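PDB 3OIZ: antisigma-factor antagonist, STAS from Rhodobacter sphaeroides, which is the STAS domain of a probable SulP-type sulfate transporter, a module that probably lies in the cytoplasm and helps regulate transport. Local coordinates for residues 45-59 with 77-91. Residues are numbered along the deposited sequence; the frame is centred on the assembly and turned at random.
Sequences DRVVIDVSRAHIWDI and AEVRIVGMNEASETM
Strands 46-51 and 78-82 run parallel, their axes 4.6 Å apart at closest, joined by six backbone hydrogen bonds from Glu78 N to Asp45 O through Val51 N to Val82 O; helix 59-74 makes the crossover, a right-handed beta-alpha-beta unit of the STAS fold. Val47 and Val79 both pack on Phe72 of that helix. On the other face Val48 CG2 lies over the Arg80 guanidinium, 3.6 Å from NE, while Val48 CG1 meets Val82 CG2. Asp50, with CG anti to its N (chi1 -177°), lies across Val82 CG1; its OD1 accepts from Ser52 N, which makes an Asx turn, and from Ser52 OG as well (2.6 Å). An alanine here would remove that double acceptor and is likely to set the Ser52 hydroxyl free to turn. Ala87 CB packs against Val51 CG2 and Ile56 CD1, and Ala87 O accepts Ile56 N. Thr90 OG1 donates to Ile56 O (2.8 Å) from above the carbonyl plane, and a water bridges Thr90 OG1, His55 ND1 and Glu86 O. Thr90 CB sits 3.7 Å from the centroid of the Trp57 six-membered ring, over its face. Backbone pairing thus fixes the strands, whereas hydroxyl, water and CH-pi contacts tie Thr90 to segment 54-57.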
ATOM      1  N   ASP A  45      -1.782   9.123  12.917  1.00 30.58           N
ATOM      2  CA  ASP A  45      -2.150  10.406  12.292  1.00 31.22           C
ATOM      3  C   ASP A  45      -1.880  10.379  10.792  1.00 30.05           C
ATOM      4  O   ASP A  45      -2.600  10.996  10.021  1.00 30.49           O
ATOM      5  CB  ASP A  45      -1.376  11.534  12.927  1.00 32.83           C
ATOM      6  CG  ASP A  45      -1.806  11.803  14.359  1.00 36.30           C
ATOM      7  OD1 ASP A  45      -2.932  11.425  14.778  1.00 39.86           O
ATOM      8  OD2 ASP A  45      -0.992  12.387  15.067  1.00 40.46           O
ATOM      9  N   ARG A  46      -0.832   9.667  10.378  1.00 28.67           N
ATOM     10  CA  ARG A  46      -0.407   9.681   8.964  1.00 28.57           C
ATOM     11  C   ARG A  46       0.018   8.303   8.536  1.00 26.99           C
ATOM     12  O   ARG A  46       0.599   7.560   9.315  1.00 26.88           O
ATOM     13  CB  ARG A  46       0.752  10.654   8.749  1.00 29.15           C
ATOM     14  CG  ARG A  46       0.360  12.098   8.960  1.00 33.55           C
ATOM     15  CD  ARG A  46       1.565  13.075   8.869  1.00 39.19           C
ATOM     16  NE  ARG A  46       2.712  12.672   9.693  1.00 42.48           N
ATOM     17  CZ  ARG A  46       2.805  12.863  11.005  1.00 43.24           C
ATOM     18  NH1 ARG A  46       1.817  13.465  11.675  1.00 45.52           N
ATOM     19  NH2 ARG A  46       3.897  12.474  11.646  1.00 44.98           N
ATOM     20  N   VAL A  47      -0.273   7.974   7.278  1.00 25.94           N
ATOM     21  CA  VAL A  47       0.202   6.753   6.679  1.00 24.54           C
ATOM     22  C   VAL A  47       0.799   7.130   5.338  1.00 24.57           C
ATOM     23  O   VAL A  47       0.192   7.887   4.567  1.00 24.52           O
ATOM     24  CB  VAL A  47      -0.946   5.713   6.495  1.00 24.82           C
ATOM     25  CG1 VAL A  47      -0.471   4.515   5.672  1.00 26.53           C
ATOM     26  CG2 VAL A  47      -1.461   5.267   7.855  1.00 25.51           C
ATOM     27  N   VAL A  48       1.968   6.582   5.040  1.00 24.42           N
ATOM     28  CA  VAL A  48       2.539   6.691   3.698  1.00 24.59           C
ATOM     29  C   VAL A  48       2.538   5.282   3.116  1.00 23.99           C
ATOM     30  O   VAL A  48       2.988   4.340   3.779  1.00 24.49           O
ATOM     31  CB  VAL A  48       3.975   7.226   3.762  1.00 25.51           C
ATOM     32  CG1 VAL A  48       4.612   7.239   2.350  1.00 25.48           C
ATOM     33  CG2 VAL A  48       3.981   8.604   4.419  1.00 28.61           C
ATOM     34  N   ILE A  49       2.055   5.134   1.879  1.00 22.87           N
ATOM     35  CA  ILE A  49       2.218   3.848   1.163  1.00 22.09           C
ATOM     36  C   ILE A  49       3.152   4.086  -0.007  1.00 21.99           C
ATOM     37  O   ILE A  49       2.802   4.784  -0.975  1.00 23.16           O
ATOM     38  CB  ILE A  49       0.874   3.253   0.715  1.00 22.20           C
ATOM     39  CG1 ILE A  49      -0.094   3.116   1.918  1.00 21.72           C
ATOM     40  CG2 ILE A  49       1.077   1.886   0.010  1.00 22.88           C
ATOM     41  CD1 ILE A  49      -1.453   2.596   1.476  1.00 23.02           C
ATOM     42  N   ASP A  50       4.346   3.501   0.091  1.00 21.17           N
ATOM     43  CA  ASP A  50       5.412   3.736  -0.860  1.00 21.78           C
ATOM     44  C   ASP A  50       5.388   2.578  -1.840  1.00 21.01           C
ATOM     45  O   ASP A  50       5.753   1.449  -1.483  1.00 21.37           O
ATOM     46  CB  ASP A  50       6.767   3.840  -0.132  1.00 22.56           C
ATOM     47  CG  ASP A  50       7.929   4.158  -1.074  1.00 24.84           C
ATOM     48  OD1 ASP A  50       7.919   3.763  -2.252  1.00 25.86           O
ATOM     49  OD2 ASP A  50       8.891   4.790  -0.603  1.00 30.40           O
ATOM     50  N   VAL A  51       4.968   2.852  -3.072  1.00 19.63           N
ATOM     51  CA  VAL A  51       4.952   1.812  -4.116  1.00 18.50           C
ATOM     52  C   VAL A  51       6.055   2.042  -5.199  1.00 19.62           C
ATOM     53  O   VAL A  51       6.013   1.442  -6.281  1.00 20.41           O
ATOM     54  CB  VAL A  51       3.536   1.698  -4.771  1.00 19.75           C
ATOM     55  CG1 VAL A  51       2.524   1.214  -3.728  1.00 20.92           C
ATOM     56  CG2 VAL A  51       3.098   3.048  -5.422  1.00 19.46           C
ATOM     57  N   SER A  52       7.057   2.846  -4.879  1.00 20.93           N
ATOM     58  CA  SER A  52       8.117   3.207  -5.854  1.00 22.12           C
ATOM     59  C   SER A  52       8.869   1.998  -6.358  1.00 22.60           C
ATOM     60  O   SER A  52       9.399   2.024  -7.474  1.00 23.57           O
ATOM     61  CB  SER A  52       9.114   4.200  -5.239  1.00 24.17           C
ATOM     62  OG  SER A  52       9.789   3.623  -4.120  1.00 24.93           O
ATOM     63  N   ARG A  53       8.922   0.949  -5.527  1.00 23.23           N
ATOM     64  CA  ARG A  53       9.659  -0.268  -5.861  1.00 23.73           C
ATOM     65  C   ARG A  53       8.734  -1.412  -6.288  1.00 23.77           C
ATOM     66  O   ARG A  53       9.136  -2.589  -6.318  1.00 26.13           O
ATOM     67  CB  ARG A  53      10.593  -0.660  -4.718  1.00 24.44           C
ATOM     68  CG  ARG A  53      11.565   0.485  -4.517  1.00 27.40           C
ATOM     69  CD  ARG A  53      12.683   0.160  -3.624  1.00 37.78           C
ATOM     70  NE  ARG A  53      13.520   1.339  -3.377  1.00 43.17           N
ATOM     71  CZ  ARG A  53      14.774   1.261  -2.921  1.00 46.27           C
ATOM     72  NH1 ARG A  53      15.324   0.059  -2.686  1.00 48.93           N
ATOM     73  NH2 ARG A  53      15.483   2.366  -2.710  1.00 46.92           N
ATOM     74  N   ALA A  54       7.495  -1.062  -6.638  1.00 21.51           N
ATOM     75  CA  ALA A  54       6.532  -2.089  -7.044  1.00 21.24           C
ATOM     76  C   ALA A  54       6.067  -1.843  -8.476  1.00 20.42           C
ATOM     77  O   ALA A  54       6.258  -0.748  -9.020  1.00 21.43           O
ATOM     78  CB  ALA A  54       5.319  -2.035  -6.080  1.00 20.58           C
ATOM     79  N   HIS A  55       5.434  -2.853  -9.081  1.00 19.43           N
ATOM     80  CA  HIS A  55       4.830  -2.720 -10.411  1.00 19.47           C
ATOM     81  C   HIS A  55       3.367  -3.121 -10.300  1.00 19.39           C
ATOM     82  O   HIS A  55       3.077  -4.218  -9.855  1.00 21.38           O
ATOM     83  CB  HIS A  55       5.519  -3.656 -11.424  1.00 18.35           C
ATOM     84  CG  HIS A  55       6.976  -3.364 -11.588  1.00 20.03           C
ATOM     85  ND1 HIS A  55       7.444  -2.125 -12.008  1.00 20.38           N
ATOM     86  CD2 HIS A  55       8.076  -4.133 -11.364  1.00 21.22           C
ATOM     87  CE1 HIS A  55       8.770  -2.160 -12.049  1.00 21.73           C
ATOM     88  NE2 HIS A  55       9.174  -3.362 -11.664  1.00 22.54           N
ATOM     89  N   ILE A  56       2.470  -2.197 -10.618  1.00 19.87           N
ATOM     90  CA  ILE A  56       1.042  -2.496 -10.631  1.00 20.15           C
ATOM     91  C   ILE A  56       0.674  -2.988 -12.013  1.00 19.62           C
ATOM     92  O   ILE A  56       0.909  -2.275 -13.018  1.00 21.82           O
ATOM     93  CB  ILE A  56       0.225  -1.247 -10.268  1.00 20.86           C
ATOM     94  CG1 ILE A  56       0.582  -0.753  -8.846  1.00 19.62           C
ATOM     95  CG2 ILE A  56      -1.267  -1.588 -10.381  1.00 22.99           C
ATOM     96  CD1 ILE A  56       0.101   0.733  -8.568  1.00 22.11           C
ATOM     97  N   TRP A  57       0.112  -4.199 -12.122  1.00 20.50           N
ATOM     98  CA  TRP A  57      -0.075  -4.768 -13.467  1.00 20.48           C
ATOM     99  C   TRP A  57      -1.484  -4.694 -14.048  1.00 21.87           C
ATOM    100  O   TRP A  57      -1.688  -4.971 -15.258  1.00 23.83           O
ATOM    101  CB  TRP A  57       0.396  -6.233 -13.443  1.00 20.54           C
ATOM    102  CG  TRP A  57       1.886  -6.320 -13.359  1.00 19.80           C
ATOM    103  CD1 TRP A  57       2.637  -6.528 -12.247  1.00 18.94           C
ATOM    104  CD2 TRP A  57       2.809  -6.133 -14.450  1.00 19.77           C
ATOM    105  NE1 TRP A  57       3.981  -6.560 -12.574  1.00 20.39           N
ATOM    106  CE2 TRP A  57       4.117  -6.292 -13.922  1.00 21.64           C
ATOM    107  CE3 TRP A  57       2.647  -5.880 -15.828  1.00 19.52           C
ATOM    108  CZ2 TRP A  57       5.272  -6.195 -14.723  1.00 21.76           C
ATOM    109  CZ3 TRP A  57       3.799  -5.757 -16.639  1.00 21.35           C
ATOM    110  CH2 TRP A  57       5.099  -5.919 -16.080  1.00 23.28           C
ATOM    111  N   ASP A  58      -2.465  -4.358 -13.208  1.00 21.36           N
ATOM    112  CA  ASP A  58      -3.841  -4.357 -13.666  1.00 21.34           C
ATOM    113  C   ASP A  58      -4.700  -3.422 -12.843  1.00 21.87           C
ATOM    114  O   ASP A  58      -4.275  -2.918 -11.774  1.00 19.91           O
ATOM    115  CB  ASP A  58      -4.429  -5.796 -13.677  1.00 21.38           C
ATOM    116  CG  ASP A  58      -4.215  -6.547 -12.352  1.00 22.06           C
ATOM    117  OD1 ASP A  58      -4.541  -6.003 -11.268  1.00 23.99           O
ATOM    118  OD2 ASP A  58      -3.782  -7.729 -12.416  1.00 23.43           O
ATOM    119  N   ILE A  59      -5.920  -3.181 -13.321  0.50 21.93           N
ATOM    120  CA  ILE A  59      -6.748  -2.165 -12.691  0.50 22.42           C
ATOM    121  C   ILE A  59      -7.331  -2.670 -11.356  0.50 22.38           C
ATOM    122  O   ILE A  59      -7.538  -1.885 -10.439  0.50 21.93           O
ATOM    123  CB  ILE A  59      -7.814  -1.649 -13.669  0.50 22.10           C
ATOM    124  CG1 ILE A  59      -8.234  -0.219 -13.309  0.50 23.05           C
ATOM    125  CG2 ILE A  59      -8.969  -2.588 -13.713  0.50 22.47           C
ATOM    126  CD1 ILE A  59      -7.059   0.773 -13.402  0.50 22.94           C
ATOM    127  N   ALA A  77      -6.592   8.622   9.400  1.00 31.28           N
ATOM    128  CA  ALA A  77      -5.236   9.004   8.975  1.00 29.46           C
ATOM    129  C   ALA A  77      -5.246   9.894   7.748  1.00 29.24           C
ATOM    130  O   ALA A  77      -6.098   9.748   6.855  1.00 29.78           O
ATOM    131  CB  ALA A  77      -4.388   7.744   8.677  1.00 28.49           C
ATOM    132  N   GLU A  78      -4.274  10.795   7.687  1.00 28.37           N
ATOM    133  CA  GLU A  78      -3.921  11.471   6.433  1.00 28.28           C
ATOM    134  C   GLU A  78      -3.039  10.482   5.662  1.00 26.65           C
ATOM    135  O   GLU A  78      -2.101   9.954   6.225  1.00 27.10           O
ATOM    136  CB  GLU A  78      -3.118  12.720   6.762  1.00 30.57           C
ATOM    137  CG  GLU A  78      -2.406  13.328   5.603  1.00 37.73           C
ATOM    138  CD  GLU A  78      -1.494  14.466   6.035  1.00 46.26           C
ATOM    139  OE1 GLU A  78      -1.782  15.082   7.098  1.00 49.44           O
ATOM    140  OE2 GLU A  78      -0.481  14.719   5.321  1.00 51.68           O
ATOM    141  N   VAL A  79      -3.353  10.213   4.405  1.00 24.27           N
ATOM    142  CA  VAL A  79      -2.658   9.161   3.674  1.00 23.65           C
ATOM    143  C   VAL A  79      -2.068   9.738   2.405  1.00 24.70           C
ATOM    144  O   VAL A  79      -2.731  10.539   1.670  1.00 24.60           O
ATOM    145  CB  VAL A  79      -3.600   7.991   3.283  1.00 24.03           C
ATOM    146  CG1 VAL A  79      -2.830   6.884   2.565  1.00 26.98           C
ATOM    147  CG2 VAL A  79      -4.346   7.425   4.524  1.00 24.37           C
ATOM    148  N   ARG A  80      -0.828   9.354   2.152  1.00 24.42           N
ATOM    149  CA  ARG A  80      -0.223   9.699   0.873  1.00 26.87           C
ATOM    150  C   ARG A  80       0.460   8.516   0.221  1.00 25.10           C
ATOM    151  O   ARG A  80       1.063   7.682   0.913  1.00 24.77           O
ATOM    152  CB  ARG A  80       0.741  10.857   1.001  1.00 28.58           C
ATOM    153  CG  ARG A  80       1.950  10.675   1.854  1.00 35.56           C
ATOM    154  CD  ARG A  80       2.709  12.009   2.024  1.00 44.18           C
ATOM    155  NE  ARG A  80       3.967  11.863   2.782  1.00 50.28           N
ATOM    156  CZ  ARG A  80       5.171  11.631   2.233  1.00 53.48           C
ATOM    157  NH1 ARG A  80       5.308  11.524   0.909  1.00 54.61           N
ATOM    158  NH2 ARG A  80       6.251  11.510   3.013  1.00 54.96           N
ATOM    159  N   ILE A  81       0.410   8.488  -1.108  1.00 25.08           N
ATOM    160  CA  ILE A  81       1.091   7.461  -1.870  1.00 24.43           C
ATOM    161  C   ILE A  81       2.386   8.083  -2.383  1.00 24.04           C
ATOM    162  O   ILE A  81       2.383   9.228  -2.846  1.00 26.02           O
ATOM    163  CB  ILE A  81       0.256   6.970  -3.078  1.00 23.53           C
ATOM    164  CG1 ILE A  81      -1.022   6.267  -2.591  1.00 26.85           C
ATOM    165  CG2 ILE A  81       1.080   5.949  -3.878  1.00 23.34           C
ATOM    166  CD1 ILE A  81      -1.982   5.774  -3.766  1.00 29.77           C
ATOM    167  N   VAL A  82       3.486   7.342  -2.278  1.00 24.03           N
ATOM    168  CA  VAL A  82       4.784   7.731  -2.862  1.00 23.87           C
ATOM    169  C   VAL A  82       5.089   6.750  -3.968  1.00 23.36           C
ATOM    170  O   VAL A  82       4.880   5.541  -3.805  1.00 23.25           O
ATOM    171  CB  VAL A  82       5.917   7.648  -1.806  1.00 24.56           C
ATOM    172  CG1 VAL A  82       7.310   7.759  -2.452  1.00 26.72           C
ATOM    173  CG2 VAL A  82       5.751   8.754  -0.759  1.00 27.25           C
ATOM    174  N   GLY A  83       5.563   7.240  -5.119  1.00 22.74           N
ATOM    175  CA  GLY A  83       5.977   6.300  -6.179  1.00 22.20           C
ATOM    176  C   GLY A  83       4.874   5.836  -7.116  1.00 20.66           C
ATOM    177  O   GLY A  83       5.082   4.877  -7.844  1.00 20.94           O
HETATM  178  N   MSE A  84       3.697   6.484  -7.081  1.00 20.97           N
HETATM  179  CA  MSE A  84       2.606   6.075  -7.964  1.00 20.29           C
HETATM  180  C   MSE A  84       3.000   6.114  -9.430  1.00 20.48           C
HETATM  181  O   MSE A  84       2.613   5.222 -10.186  1.00 20.30           O
HETATM  182  CB  MSE A  84       1.331   6.886  -7.715  1.00 21.08           C
HETATM  183  CG  MSE A  84       0.117   6.389  -8.516  1.00 21.08           C
HETATM  184 SE   MSE A  84      -0.381   4.632  -7.826  0.75 26.67          SE
HETATM  185  CE  MSE A  84      -1.954   4.206  -8.808  1.00 27.46           C
ATOM    186  N   ASN A  85       3.732   7.140  -9.860  1.00 21.14           N
ATOM    187  CA  ASN A  85       4.104   7.235 -11.286  1.00 23.23           C
ATOM    188  C   ASN A  85       4.927   6.035 -11.714  1.00 21.98           C
ATOM    189  O   ASN A  85       4.590   5.337 -12.716  1.00 23.00           O
ATOM    190  CB  ASN A  85       4.880   8.512 -11.554  1.00 25.29           C
ATOM    191  CG  ASN A  85       5.264   8.665 -13.027  1.00 28.60           C
ATOM    192  OD1 ASN A  85       6.435   8.503 -13.377  1.00 35.32           O
ATOM    193  ND2 ASN A  85       4.282   8.984 -13.898  1.00 33.14           N
ATOM    194  N   GLU A  86       5.954   5.714 -10.935  1.00 21.33           N
ATOM    195  CA  GLU A  86       6.810   4.569 -11.280  1.00 21.93           C
ATOM    196  C   GLU A  86       6.019   3.278 -11.254  1.00 20.74           C
ATOM    197  O   GLU A  86       6.164   2.411 -12.156  1.00 21.30           O
ATOM    198  CB  GLU A  86       7.943   4.445 -10.240  1.00 22.74           C
ATOM    199  CG  GLU A  86       8.935   5.514 -10.406  1.00 28.90           C
ATOM    200  CD  GLU A  86       8.693   6.735  -9.537  1.00 35.16           C
ATOM    201  OE1 GLU A  86       7.549   7.033  -9.118  1.00 31.02           O
ATOM    202  OE2 GLU A  86       9.703   7.429  -9.319  1.00 41.26           O
ATOM    203  N   ALA A  87       5.192   3.099 -10.226  1.00 20.09           N
ATOM    204  CA  ALA A  87       4.445   1.836 -10.083  1.00 20.40           C
ATOM    205  C   ALA A  87       3.406   1.647 -11.207  1.00 20.29           C
ATOM    206  O   ALA A  87       3.070   0.518 -11.569  1.00 20.78           O
ATOM    207  CB  ALA A  87       3.766   1.778  -8.714  1.00 19.50           C
ATOM    208  N   SER A  88       2.923   2.763 -11.756  0.50 19.74           N
ATOM    209  CA  SER A  88       1.828   2.733 -12.731  0.50 19.43           C
ATOM    210  C   SER A  88       2.273   2.491 -14.172  0.50 20.36           C
ATOM    211  O   SER A  88       1.433   2.286 -15.055  0.50 21.13           O
ATOM    212  CB  SER A  88       1.015   4.010 -12.635  0.50 19.72           C
ATOM    213  OG  SER A  88       0.418   4.083 -11.354  0.50 18.49           O
ATOM    214  N   GLU A  89       3.585   2.527 -14.425  0.50 20.78           N
ATOM    215  CA  GLU A  89       4.098   2.387 -15.798  0.50 21.79           C
ATOM    216  C   GLU A  89       3.769   1.019 -16.391  0.50 22.07           C
ATOM    217  O   GLU A  89       3.654   0.876 -17.610  0.50 22.55           O
ATOM    218  CB  GLU A  89       5.618   2.644 -15.847  0.50 22.61           C
ATOM    219  CG  GLU A  89       6.039   4.098 -15.516  0.50 26.55           C
ATOM    220  CD  GLU A  89       5.916   5.081 -16.694  0.50 30.74           C
ATOM    221  OE1 GLU A  89       5.017   4.941 -17.556  0.50 32.20           O
ATOM    222  OE2 GLU A  89       6.733   6.019 -16.764  0.50 34.52           O
ATOM    223  N   THR A  90       3.601   0.026 -15.523  1.00 21.61           N
ATOM    224  CA  THR A  90       3.317  -1.345 -15.949  1.00 22.38           C
ATOM    225  C   THR A  90       1.842  -1.640 -16.048  1.00 24.88           C
ATOM    226  O   THR A  90       1.460  -2.779 -16.358  1.00 27.15           O
ATOM    227  CB  THR A  90       3.924  -2.353 -14.948  1.00 21.05           C
ATOM    228  OG1 THR A  90       3.666  -1.898 -13.611  1.00 20.79           O
ATOM    229  CG2 THR A  90       5.438  -2.469 -15.174  1.00 21.65           C
HETATM  230  N   MSE A  91       0.999  -0.645 -15.800  1.00 25.73           N
HETATM  231  CA  MSE A  91      -0.425  -0.940 -15.713  1.00 27.97           C
HETATM  232  C   MSE A  91      -0.886  -1.018 -17.150  1.00 31.60           C
HETATM  233  O   MSE A  91      -1.089  -0.027 -17.822  1.00 33.48           O
HETATM  234  CB  MSE A  91      -1.216   0.030 -14.804  1.00 25.55           C
HETATM  235  CG  MSE A  91      -2.470  -0.712 -14.202  1.00 25.03           C
HETATM  236 SE   MSE A  91      -3.846  -0.915 -15.531  0.75 31.98          SE
HETATM  237  CE  MSE A  91      -4.230   0.901 -16.022  1.00 32.84           C
TER
HETATM  238  O   HOH W   1       5.797  -0.164 -12.809  1.00 23.52           O